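Local coordinates for sigma regulatory family protein-PP2C phosphatase (Chlamydia trachomatis serovar L2, PDB 6MAB) that probably senses small metabolites, including TCA-cycle intermediates, through this periplasmic domain and relays the signal across the membrane to a PP2C-type phosphatase, at residues A[13-17]-A[265-269]; A[55-61]-A[87-92]; A[112-116]-A[128-132]; A[159-163]-A[180-184]; A[167-173]-A[254-260]. All coordinates share one frame; numbering follows the deposited sequence.

In the fold
The long domain carries two antiparallel sheets; helix 35-45 packs on the five-stranded one and helix 2-31 on the six-stranded one. Interactions 3 and 5 are the buried ones: each pairs neighbouring strands, interaction 3 at the edge of the five-stranded sheet and interaction 5 inside the six-stranded one, so backbone bonds dominate. Interaction 4 lies about 7 Å from interaction 5, centre to centre, and joins the end of helix 153-160 to the next strand through a hydroxyl and a leucine. Interactions 1 and 2 are partly exposed, on opposite sides of the chain's centre. Interaction 1 is apolar helix packing with a water bridge; interaction 2 ties the capped start of a helix to an edge strand by polar bonds.

Interaction 1: A[13-17]-A[265-269]; sequences ITSDL and IFASL
Ile13 does most of the touching and reaches four residues. Its CG1 and CD1 share one methyl, Ile265 CG2, each at 3.9 Å. CD1 also sits over one face of the Phe266 ring, 4.2 Å from the centroid, in a CH-pi contact displaced toward the rim. CG2 meets Leu269 CD2 at 4.0 Å and also touches Ser268 CB. With chi1 at 65°, CG1 lies between the backbone N and the carbonyl carbon and CG2 beside the backbone N. One turn further on, Leu17 CG packs against Ile265 CD1 at 4.1 Å, the two side chains meeting at about a right angle. The polar link is a water: it donates to Ile13 O at 2.7 Å and is also hydrogen-bonded to Ser268 OG. In the next shell, Trp243 meets the Phe266 ring edge-to-face, Leu17 and Ile265 both rest on Glu260, and Leu17 O is bonded to Thr258 OG1, which ties this part of the helix to strand 254-261. The whole is a helix-helix packing that brings helix 2-31, kinked here, next to the C-terminal helix 262-267, consistent with a periplasmic sensor domain whose two ends both lead back to the membrane.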
# COMPACT_ATOMS: atom_id res chain seq x y z
N ILE A 13 12.63 -21.14 15.95
CA ILE A 13 11.22 -21.00 16.28
C ILE A 13 10.59 -19.75 15.67
O ILE A 13 9.37 -19.65 15.64
CB ILE A 13 10.96 -21.01 17.79
CG1 ILE A 13 11.58 -19.79 18.47
CG2 ILE A 13 11.46 -22.35 18.39
CD1 ILE A 13 11.35 -19.74 19.99
N THR A 14 11.40 -18.82 15.15
CA THR A 14 10.91 -17.63 14.47
C THR A 14 11.00 -17.71 12.96
O THR A 14 10.51 -16.81 12.27
CB THR A 14 11.68 -16.40 14.95
OG1 THR A 14 13.08 -16.58 14.74
CG2 THR A 14 11.40 -16.15 16.46
N SER A 15 11.60 -18.77 12.43
CA SER A 15 11.85 -18.85 11.00
C SER A 15 10.56 -18.72 10.20
O SER A 15 10.53 -18.11 9.12
CB SER A 15 12.54 -20.20 10.71
OG SER A 15 12.67 -20.42 9.33
N ASP A 16 9.48 -19.28 10.72
CA ASP A 16 8.24 -19.35 9.98
C ASP A 16 7.58 -17.98 9.85
O ASP A 16 6.88 -17.73 8.86
CB ASP A 16 7.31 -20.36 10.65
CG ASP A 16 6.00 -20.50 9.95
OD1 ASP A 16 5.98 -21.02 8.81
OD2 ASP A 16 4.98 -20.11 10.55
N LEU A 17 7.79 -17.09 10.82
CA LEU A 17 7.32 -15.70 10.68
C LEU A 17 7.97 -15.05 9.47
O LEU A 17 7.29 -14.42 8.64
CB LEU A 17 7.65 -14.88 11.93
CG LEU A 17 6.85 -15.05 13.21
CD1 LEU A 17 7.55 -14.32 14.35
CD2 LEU A 17 5.45 -14.53 13.03
N ILE A 265 4.59 -19.32 19.36
CA ILE A 265 5.96 -19.41 18.87
C ILE A 265 6.77 -20.35 19.74
O ILE A 265 7.46 -21.25 19.26
CB ILE A 265 6.60 -18.00 18.82
CG1 ILE A 265 5.89 -17.13 17.77
CG2 ILE A 265 8.11 -18.10 18.57
CD1 ILE A 265 6.06 -17.61 16.34
N PHE A 266 6.71 -20.15 21.06
CA PHE A 266 7.54 -20.94 21.95
C PHE A 266 7.08 -22.38 22.05
O PHE A 266 7.87 -23.24 22.43
CB PHE A 266 7.57 -20.27 23.34
CG PHE A 266 8.64 -19.21 23.45
CD1 PHE A 266 8.63 -18.12 22.61
CD2 PHE A 266 9.67 -19.31 24.37
CE1 PHE A 266 9.60 -17.15 22.68
CE2 PHE A 266 10.64 -18.34 24.44
CZ PHE A 266 10.60 -17.25 23.58
N ALA A 267 5.82 -22.68 21.72
CA ALA A 267 5.35 -24.06 21.79
C ALA A 267 6.12 -24.95 20.82
O ALA A 267 6.15 -26.17 21.01
CB ALA A 267 3.85 -24.13 21.49
N SER A 268 6.73 -24.35 19.79
CA SER A 268 7.58 -25.10 18.86
C SER A 268 8.80 -25.69 19.53
O SER A 268 9.48 -26.53 18.92
CB SER A 268 8.05 -24.21 17.70
OG SER A 268 6.97 -23.80 16.90
N LEU A 269 9.12 -25.27 20.75
CA LEU A 269 10.25 -25.88 21.45
C LEU A 269 9.99 -27.34 21.77
O LEU A 269 10.95 -28.11 21.91
CB LEU A 269 10.57 -25.12 22.73
CG LEU A 269 11.09 -23.69 22.57
CD1 LEU A 269 11.06 -22.97 23.91
CD2 LEU A 269 12.51 -23.72 22.03
O HOH W 1 7.33 -21.43 15.73

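Interaction 2: A[55-61]-A[87-92]; sequences EPDLALS and RVVASS
Ser61 OG works in both directions at this contact: it accepts from Ser91 N at 3.0 Å, in a fairly straight bond, and donates to Asp57 O at 2.9 Å. Its position beside its own backbone N (chi1 -64°) lets the hydroxyl stand between helix and strand. Asp57 O is gripped twice, since Ser61 N also reaches it, and the two donors arrive from opposite faces of its carbonyl plane. Two more Asp57 atoms are bonded: N donates to Val89 O at 2.8 Å, and OD1 accepts from Leu60 N at 2.9 Å, met from above the carboxylate plane. Val89 O has a further, weaker partner in the CA-H of Pro56. Further out, Arg87 lies extended so that Pro56 CG covers the centre of one guanidinium face, 3.9 Å above the plane. Its NH1 makes a long salt bridge of 3.6 Å to Glu55 OE1, while NE is bonded to Gly98 O. Leu60 CD2 against Ala90 CB, 3.6 Å apart, supplies the apolar part. Asp57 is thus the N-cap of helix 58-68, held to the edge strand just where Val89 and Ala90 both face Leu77 in a classic beta bulge.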
# COMPACT_ATOMS: atom_id res chain seq x y z
N GLU A 55 -8.67 19.67 -22.00
CA GLU A 55 -9.76 20.07 -21.13
C GLU A 55 -10.55 18.84 -20.74
O GLU A 55 -10.61 17.86 -21.49
CB GLU A 55 -10.70 21.08 -21.82
CG GLU A 55 -10.03 22.33 -22.37
CD GLU A 55 -9.56 23.30 -21.29
OE1 GLU A 55 -9.89 23.09 -20.10
OE2 GLU A 55 -8.87 24.28 -21.63
N PRO A 56 -11.17 18.84 -19.56
CA PRO A 56 -11.97 17.69 -19.14
C PRO A 56 -12.92 17.24 -20.23
O PRO A 56 -13.65 18.05 -20.82
CB PRO A 56 -12.71 18.20 -17.90
CG PRO A 56 -11.82 19.25 -17.36
CD PRO A 56 -11.21 19.92 -18.56
N ASP A 57 -12.91 15.95 -20.49
CA ASP A 57 -13.63 15.32 -21.59
C ASP A 57 -14.70 14.41 -20.99
O ASP A 57 -14.41 13.29 -20.55
CB ASP A 57 -12.67 14.53 -22.47
CG ASP A 57 -13.33 13.96 -23.73
OD1 ASP A 57 -14.57 13.83 -23.79
OD2 ASP A 57 -12.58 13.62 -24.67
N LEU A 58 -15.95 14.90 -20.99
CA LEU A 58 -17.05 14.12 -20.43
C LEU A 58 -17.32 12.87 -21.26
O LEU A 58 -17.50 11.78 -20.71
CB LEU A 58 -18.30 14.99 -20.33
CG LEU A 58 -19.52 14.29 -19.74
CD1 LEU A 58 -19.21 13.74 -18.35
CD2 LEU A 58 -20.72 15.23 -19.67
N ALA A 59 -17.33 13.01 -22.59
CA ALA A 59 -17.59 11.87 -23.46
C ALA A 59 -16.60 10.75 -23.19
O ALA A 59 -16.98 9.58 -23.07
CB ALA A 59 -17.53 12.30 -24.92
N LEU A 60 -15.32 11.08 -23.12
CA LEU A 60 -14.32 10.05 -22.87
C LEU A 60 -14.53 9.43 -21.50
O LEU A 60 -14.40 8.21 -21.33
CB LEU A 60 -12.92 10.63 -22.99
CG LEU A 60 -11.80 9.66 -22.64
CD1 LEU A 60 -11.84 8.45 -23.55
CD2 LEU A 60 -10.45 10.35 -22.74
N SER A 61 -14.83 10.25 -20.50
CA SER A 61 -15.09 9.75 -19.16
C SER A 61 -16.23 8.73 -19.16
O SER A 61 -16.14 7.69 -18.50
CB SER A 61 -15.41 10.92 -18.23
OG SER A 61 -14.29 11.78 -18.12
N ARG A 87 -4.41 18.01 -13.28
CA ARG A 87 -5.86 18.14 -13.33
C ARG A 87 -6.48 16.93 -14.00
O ARG A 87 -5.99 16.48 -15.05
CB ARG A 87 -6.25 19.41 -14.06
CG ARG A 87 -7.71 19.75 -13.96
CD ARG A 87 -8.04 20.97 -14.80
NE ARG A 87 -9.38 21.47 -14.50
CZ ARG A 87 -10.11 22.18 -15.35
NH1 ARG A 87 -9.66 22.47 -16.56
NH2 ARG A 87 -11.32 22.60 -14.97
N VAL A 88 -7.56 16.40 -13.42
CA VAL A 88 -8.25 15.25 -14.01
C VAL A 88 -8.98 15.71 -15.26
O VAL A 88 -9.88 16.56 -15.20
CB VAL A 88 -9.22 14.60 -13.03
CG1 VAL A 88 -9.93 13.46 -13.69
CG2 VAL A 88 -8.51 14.11 -11.76
N VAL A 89 -8.62 15.14 -16.41
CA VAL A 89 -9.29 15.48 -17.66
C VAL A 89 -10.13 14.34 -18.22
O VAL A 89 -10.86 14.56 -19.20
CB VAL A 89 -8.29 15.98 -18.72
CG1 VAL A 89 -7.63 17.28 -18.25
CG2 VAL A 89 -7.24 14.94 -19.04
N ALA A 90 -10.05 13.14 -17.65
CA ALA A 90 -10.98 12.07 -17.96
C ALA A 90 -10.92 11.06 -16.82
O ALA A 90 -9.84 10.79 -16.28
CB ALA A 90 -10.63 11.39 -19.29
N SER A 91 -12.09 10.54 -16.43
CA SER A 91 -12.15 9.56 -15.34
C SER A 91 -13.36 8.64 -15.49
O SER A 91 -14.43 9.06 -15.94
CB SER A 91 -12.24 10.25 -13.98
OG SER A 91 -12.14 9.29 -12.94
N SER A 92 -13.17 7.38 -15.11
CA SER A 92 -14.29 6.47 -14.92
C SER A 92 -15.18 6.91 -13.76
O SER A 92 -16.32 6.44 -13.67
CB SER A 92 -13.79 5.05 -14.65
OG SER A 92 -13.09 4.98 -13.43

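Interaction 3: A[112-116]-A[128-132]; sequences PFLAT and AVLQT
Leu114 O is gripped twice: Gln131 N reaches it across the strands at 3.0 Å, and Asn35 ND2 of helix 35-45 bonds to the same oxygen. The CA-H of Leu130 makes a further, softer contact there. The two segments belong to the beta hairpin of strands 113-119 and 126-135, which closes one side of a five-stranded antiparallel sheet in the order 2-1-5-4-3, an order consistent with the PAS-like modules of Cache sensor domains. Their axes run almost exactly antiparallel, at 178°. Leu114 N returns a bond to Gln131 O at 2.8 Å, approaching nearly along the C=O axis, and Thr116 with Val129 forms the second hydrogen-bonded pair, its donors tilted from the carbonyl planes. On the face with Leu114 and Gln131 the two side chains lie side by side and point the same way. Leu114 CG, at a chi1 of 63° that puts both backbone N and carbonyl carbon beside it, comes within 4.1 Å of Gln131 CB. Beyond CG the glutamine runs out extended, and its amide bonds through both ends, NE2 to Glu104 O and OE1 to Phe106 N, so the loop 104-107 holds the rotation of the amide. Thr116 OG1, on the same face, bonds to Met252 O, a link to the turn before strand 254-261 of the other sheet. On the face with Ala115 and Leu130, Asn35 also bonds Thr132 OG1, and that hydroxyl oxygen lies 3.6 Å from Phe113 CB.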
# COMPACT_ATOMS: atom_id res chain seq x y z
N PRO A 112 9.26 5.78 -14.32
CA PRO A 112 8.21 5.37 -15.26
C PRO A 112 6.86 5.26 -14.61
O PRO A 112 5.84 5.61 -15.22
CB PRO A 112 8.71 4.02 -15.78
CG PRO A 112 9.62 3.53 -14.69
CD PRO A 112 10.27 4.74 -14.12
N PHE A 113 6.81 4.74 -13.38
CA PHE A 113 5.55 4.51 -12.70
C PHE A 113 5.83 4.27 -11.22
O PHE A 113 6.98 4.07 -10.81
CB PHE A 113 4.79 3.29 -13.28
CG PHE A 113 5.51 1.99 -13.07
CD1 PHE A 113 5.29 1.26 -11.92
CD2 PHE A 113 6.37 1.50 -14.03
CE1 PHE A 113 5.96 0.04 -11.72
CE2 PHE A 113 7.04 0.28 -13.83
CZ PHE A 113 6.84 -0.43 -12.69
N LEU A 114 4.76 4.25 -10.44
CA LEU A 114 4.83 3.76 -9.08
C LEU A 114 3.57 2.98 -8.75
O LEU A 114 2.51 3.16 -9.37
CB LEU A 114 5.03 4.89 -8.06
CG LEU A 114 3.95 5.95 -7.93
CD1 LEU A 114 2.75 5.52 -7.08
CD2 LEU A 114 4.60 7.22 -7.32
N ALA A 115 3.70 2.12 -7.75
CA ALA A 115 2.57 1.38 -7.22
C ALA A 115 2.70 1.34 -5.71
O ALA A 115 3.76 1.02 -5.19
CB ALA A 115 2.52 -0.04 -7.78
N THR A 116 1.63 1.68 -5.00
CA THR A 116 1.71 1.69 -3.54
C THR A 116 0.33 1.38 -2.99
O THR A 116 -0.62 1.16 -3.73
CB THR A 116 2.29 3.00 -3.04
OG1 THR A 116 2.58 2.90 -1.65
CG2 THR A 116 1.37 4.18 -3.33
N ALA A 128 -4.91 -0.09 -3.88
CA ALA A 128 -3.70 -0.04 -4.67
C ALA A 128 -3.75 1.21 -5.52
O ALA A 128 -4.64 1.36 -6.36
CB ALA A 128 -3.61 -1.27 -5.55
N VAL A 129 -2.79 2.10 -5.30
CA VAL A 129 -2.69 3.37 -6.01
C VAL A 129 -1.57 3.21 -7.01
O VAL A 129 -0.40 3.10 -6.62
CB VAL A 129 -2.41 4.53 -5.05
CG1 VAL A 129 -2.35 5.84 -5.81
CG2 VAL A 129 -3.46 4.56 -3.93
N LEU A 130 -1.92 3.19 -8.29
CA LEU A 130 -0.96 3.04 -9.38
C LEU A 130 -0.94 4.32 -10.19
O LEU A 130 -1.99 4.84 -10.58
CB LEU A 130 -1.33 1.86 -10.26
CG LEU A 130 -0.77 0.53 -9.79
CD1 LEU A 130 -1.28 0.14 -8.41
CD2 LEU A 130 -1.07 -0.57 -10.80
N GLN A 131 0.26 4.86 -10.39
CA GLN A 131 0.47 6.06 -11.19
C GLN A 131 1.51 5.76 -12.24
O GLN A 131 2.58 5.25 -11.90
CB GLN A 131 0.90 7.22 -10.29
CG GLN A 131 -0.16 7.49 -9.24
CD GLN A 131 0.17 8.64 -8.29
OE1 GLN A 131 1.09 9.44 -8.54
NE2 GLN A 131 -0.60 8.75 -7.22
N THR A 132 1.18 6.06 -13.49
CA THR A 132 2.05 5.78 -14.63
C THR A 132 2.19 7.02 -15.51
O THR A 132 1.19 7.61 -15.92
CB THR A 132 1.49 4.62 -15.41
OG1 THR A 132 1.40 3.48 -14.55
CG2 THR A 132 2.38 4.29 -16.62

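Interaction 4: A[159-163]-A[180-184]; sequences LLAAK and LQATD
Thr183 OG1 donates to Leu160 O at 2.6 Å, a short bond that arrives in the carbonyl plane on a lone pair, with a C=O...donor angle of 131°. The hydroxyl is put there by chi1 of -55°, which leaves OG1 beside its own backbone N and anti to the carbonyl carbon. Thr183 OG1 also accepts a hydrogen bond from Thr170 N, so the hydroxyl both donates and accepts, linking a strand to the carbonyl at the end of a helix. One residue earlier, Leu159 O is bonded to Lys24 NZ of helix 2-31 and more weakly to Thr170 OG1, which leaves this helix end well supplied with donors. Helix 153-160 follows the last strand of the five-stranded sheet and leads the chain over to the six-stranded one, where strand 179-182 is an outermost strand; this contact therefore sits at the connection between what are probably two PAS-like modules. The apolar part belongs mostly to Leu160. Its CD2 comes down on the backbone of the strand, 3.6 Å from Ala182 C, and also meets Gln181 CG at 3.8 Å, where the glutamine chain runs on extended past the leucine methyl. Leu160 and Thr183 themselves slide past one another in opposite directions. Thr183 CG2, on the same CB as the bonded hydroxyl, comes to 3.3 Å from Leu160 O. Next to them Ala162 CB touches Thr183 CG2 at 4.1 Å.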
# COMPACT_ATOMS: atom_id res chain seq x y z
N LEU A 159 -4.52 -12.93 2.25
CA LEU A 159 -3.18 -12.85 2.83
C LEU A 159 -3.20 -12.56 4.32
O LEU A 159 -2.27 -12.94 5.04
CB LEU A 159 -2.36 -11.80 2.10
CG LEU A 159 -1.96 -12.13 0.66
CD1 LEU A 159 -1.23 -10.94 0.05
CD2 LEU A 159 -1.07 -13.35 0.60
N LEU A 160 -4.25 -11.89 4.81
CA LEU A 160 -4.35 -11.61 6.24
C LEU A 160 -5.16 -12.66 7.00
O LEU A 160 -5.22 -12.62 8.24
CB LEU A 160 -4.97 -10.21 6.44
CG LEU A 160 -3.98 -9.04 6.44
CD1 LEU A 160 -3.10 -9.08 5.25
CD2 LEU A 160 -4.77 -7.70 6.50
N ALA A 161 -5.78 -13.61 6.30
CA ALA A 161 -6.50 -14.67 6.98
C ALA A 161 -5.54 -15.52 7.81
O ALA A 161 -4.39 -15.75 7.42
CB ALA A 161 -7.23 -15.55 5.97
N ALA A 162 -6.02 -15.99 8.96
CA ALA A 162 -5.23 -16.81 9.88
C ALA A 162 -6.19 -17.78 10.58
O ALA A 162 -6.49 -17.67 11.76
CB ALA A 162 -4.47 -15.95 10.89
N LYS A 163 -6.67 -18.78 9.84
CA LYS A 163 -7.65 -19.72 10.38
C LYS A 163 -7.02 -20.99 10.94
O LYS A 163 -7.54 -21.54 11.91
CB LYS A 163 -8.66 -20.11 9.30
N LEU A 180 -1.95 -0.12 7.89
CA LEU A 180 -3.08 0.13 7.01
C LEU A 180 -4.20 -0.87 7.24
O LEU A 180 -5.39 -0.51 7.19
CB LEU A 180 -2.62 0.10 5.56
CG LEU A 180 -1.51 1.06 5.14
CD1 LEU A 180 -1.26 0.92 3.63
CD2 LEU A 180 -1.82 2.48 5.50
N GLN A 181 -3.85 -2.13 7.47
CA GLN A 181 -4.83 -3.19 7.66
C GLN A 181 -4.11 -4.39 8.26
O GLN A 181 -2.97 -4.69 7.88
CB GLN A 181 -5.50 -3.55 6.34
CG GLN A 181 -6.69 -4.43 6.49
CD GLN A 181 -7.54 -4.42 5.25
OE1 GLN A 181 -7.40 -5.29 4.39
NE2 GLN A 181 -8.42 -3.42 5.13
N ALA A 182 -4.78 -5.06 9.19
CA ALA A 182 -4.20 -6.23 9.83
C ALA A 182 -5.25 -7.30 10.06
O ALA A 182 -6.46 -7.03 10.10
CB ALA A 182 -3.54 -5.86 11.18
N THR A 183 -4.76 -8.53 10.26
CA THR A 183 -5.63 -9.64 10.66
C THR A 183 -6.53 -9.23 11.81
O THR A 183 -7.72 -9.51 11.82
CB THR A 183 -4.78 -10.84 11.08
OG1 THR A 183 -3.87 -11.18 10.00
CG2 THR A 183 -5.67 -12.03 11.46
N ASP A 184 -5.93 -8.59 12.80
CA ASP A 184 -6.66 -8.03 13.93
C ASP A 184 -7.04 -6.59 13.56
O ASP A 184 -6.17 -5.71 13.50
CB ASP A 184 -5.80 -8.11 15.19
CG ASP A 184 -5.59 -9.53 15.66
OD1 ASP A 184 -6.57 -10.18 16.09
OD2 ASP A 184 -4.44 -10.01 15.60

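Interaction 5: A[167-173]-A[254-260]; sequences SVKTAIL and FRILTYE
Ile172 and Ile256 lie side by side at the apolar centre, pointing the same way, with Ile172 CD1 4.1 Å from Ile256 CG1. Ile172 CG2 also reaches Phe254 CD1, and Thr170 CG2 packs on Ile256 CG2. These strands, the first and last of the six-stranded sheet, run antiparallel as neighbours, consistent with a PAS-like module; helix 2-31 covers this isoleucine face, with Ala25 on Ile256. On the other face Leu173 CD1 rests 3.8 Å from Leu257 CB, and Ala171 CB lies beside them. Between the faces, six backbone bonds join Lys169 to Tyr259, Ala171 to Leu257 and Leu173 to Arg255, the shortest being Ala171 N to Leu257 O at 2.7 Å. The Tyr259 ring swings across to the other strand at a chi1 of 65°. Lys169 CB stands over one face of that ring, 3.6 Å from the centroid and 17° off the normal, and the two side chains cross at about a right angle, with Lys169 CD near Tyr259 CE2. Asp184 takes the far end of the tyrosine, bonding OH through OD2. At the polar edge Lys169 NZ forms a salt bridge with Glu260 OE1, a weak bond of 3.2 Å and not that oxygen's sole one. The other carboxylate oxygen faces Ser167 O, and a water settles the two acceptors, donating to Glu260 OE2 at 2.6 Å and to Ser167 O at 2.8 Å.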
# COMPACT_ATOMS: atom_id res chain seq x y z
N SER A 167 -1.39 -20.56 12.52
CA SER A 167 -1.33 -19.67 11.36
C SER A 167 -0.88 -18.26 11.76
O SER A 167 -1.46 -17.64 12.65
CB SER A 167 -2.69 -19.63 10.66
OG SER A 167 -2.62 -18.95 9.42
N VAL A 168 0.14 -17.73 11.09
CA VAL A 168 0.64 -16.42 11.47
C VAL A 168 -0.31 -15.35 10.97
O VAL A 168 -1.03 -15.52 9.98
CB VAL A 168 2.07 -16.18 10.96
CG1 VAL A 168 2.96 -17.37 11.31
CG2 VAL A 168 2.08 -15.87 9.48
N LYS A 169 -0.30 -14.23 11.66
CA LYS A 169 -1.11 -13.07 11.35
C LYS A 169 -0.27 -12.04 10.63
O LYS A 169 0.96 -12.12 10.63
CB LYS A 169 -1.70 -12.49 12.64
CG LYS A 169 -2.49 -13.53 13.43
CD LYS A 169 -3.03 -12.97 14.75
CE LYS A 169 -3.73 -14.05 15.57
NZ LYS A 169 -2.86 -15.24 15.81
N THR A 170 -0.93 -11.07 9.99
CA THR A 170 -0.24 -10.15 9.09
C THR A 170 -0.78 -8.74 9.26
O THR A 170 -1.98 -8.54 9.44
CB THR A 170 -0.41 -10.58 7.62
OG1 THR A 170 0.02 -11.93 7.46
CG2 THR A 170 0.37 -9.66 6.65
N ALA A 171 0.11 -7.76 9.15
CA ALA A 171 -0.26 -6.35 9.09
C ALA A 171 0.49 -5.70 7.94
O ALA A 171 1.68 -5.97 7.74
CB ALA A 171 0.04 -5.62 10.38
N ILE A 172 -0.21 -4.88 7.17
CA ILE A 172 0.38 -4.08 6.10
C ILE A 172 0.70 -2.71 6.68
O ILE A 172 -0.18 -2.05 7.26
CB ILE A 172 -0.59 -3.95 4.91
CG1 ILE A 172 -1.00 -5.33 4.40
CG2 ILE A 172 0.01 -3.07 3.81
CD1 ILE A 172 0.12 -6.21 3.92
N LEU A 173 1.96 -2.30 6.54
CA LEU A 173 2.51 -1.10 7.18
C LEU A 173 2.85 -0.05 6.14
O LEU A 173 3.54 -0.34 5.16
CB LEU A 173 3.79 -1.41 7.96
CG LEU A 173 3.76 -1.94 9.38
CD1 LEU A 173 2.67 -2.97 9.58
CD2 LEU A 173 5.14 -2.50 9.67
N PHE A 254 5.85 0.17 1.06
CA PHE A 254 5.16 -0.34 2.23
C PHE A 254 5.92 -1.54 2.76
O PHE A 254 6.88 -2.02 2.14
CB PHE A 254 3.68 -0.66 1.94
CG PHE A 254 3.46 -1.82 1.03
CD1 PHE A 254 3.32 -3.08 1.56
CD2 PHE A 254 3.27 -1.64 -0.34
CE1 PHE A 254 3.09 -4.17 0.75
CE2 PHE A 254 3.04 -2.73 -1.17
CZ PHE A 254 2.94 -4.00 -0.62
N ARG A 255 5.52 -2.01 3.94
CA ARG A 255 6.18 -3.08 4.65
C ARG A 255 5.13 -4.10 5.06
O ARG A 255 3.94 -3.81 5.09
CB ARG A 255 6.93 -2.58 5.90
CG ARG A 255 7.85 -1.39 5.65
CD ARG A 255 9.05 -1.39 6.61
NE ARG A 255 8.81 -0.69 7.86
CZ ARG A 255 9.64 -0.73 8.89
NH1 ARG A 255 10.77 -1.44 8.82
NH2 ARG A 255 9.36 -0.06 10.00
N ILE A 256 5.59 -5.30 5.40
CA ILE A 256 4.73 -6.36 5.89
C ILE A 256 5.23 -6.77 7.27
O ILE A 256 6.43 -7.05 7.44
CB ILE A 256 4.70 -7.57 4.94
CG1 ILE A 256 4.04 -7.20 3.61
CG2 ILE A 256 3.92 -8.71 5.54
CD1 ILE A 256 4.27 -8.26 2.54
N LEU A 257 4.33 -6.80 8.23
CA LEU A 257 4.60 -7.31 9.58
C LEU A 257 3.86 -8.63 9.72
O LEU A 257 2.63 -8.65 9.66
CB LEU A 257 4.12 -6.31 10.65
CG LEU A 257 4.10 -6.85 12.08
CD1 LEU A 257 5.48 -7.08 12.66
CD2 LEU A 257 3.32 -5.86 12.97
N THR A 258 4.58 -9.74 9.89
CA THR A 258 3.91 -10.96 10.32
C THR A 258 4.09 -11.10 11.83
O THR A 258 5.07 -10.63 12.40
CB THR A 258 4.44 -12.18 9.60
OG1 THR A 258 5.86 -12.17 9.69
CG2 THR A 258 4.00 -12.15 8.14
N TYR A 259 3.10 -11.69 12.50
CA TYR A 259 3.16 -11.75 13.95
C TYR A 259 2.35 -12.94 14.43
O TYR A 259 1.50 -13.48 13.71
CB TYR A 259 2.70 -10.42 14.61
CG TYR A 259 1.23 -10.04 14.39
CD1 TYR A 259 0.82 -9.41 13.22
CD2 TYR A 259 0.26 -10.31 15.35
CE1 TYR A 259 -0.52 -9.08 12.98
CE2 TYR A 259 -1.09 -9.96 15.13
CZ TYR A 259 -1.45 -9.35 13.94
OH TYR A 259 -2.77 -9.02 13.69
N GLU A 260 2.63 -13.33 15.67
CA GLU A 260 2.03 -14.52 16.28
C GLU A 260 2.18 -14.38 17.79
O GLU A 260 3.09 -13.71 18.28
CB GLU A 260 2.74 -15.79 15.78
CG GLU A 260 2.24 -17.09 16.39
CD GLU A 260 0.75 -17.34 16.14
OE1 GLU A 260 -0.11 -16.65 16.76
OE2 GLU A 260 0.44 -18.24 15.33
O HOH W 2 -1.70 -19.52 14.76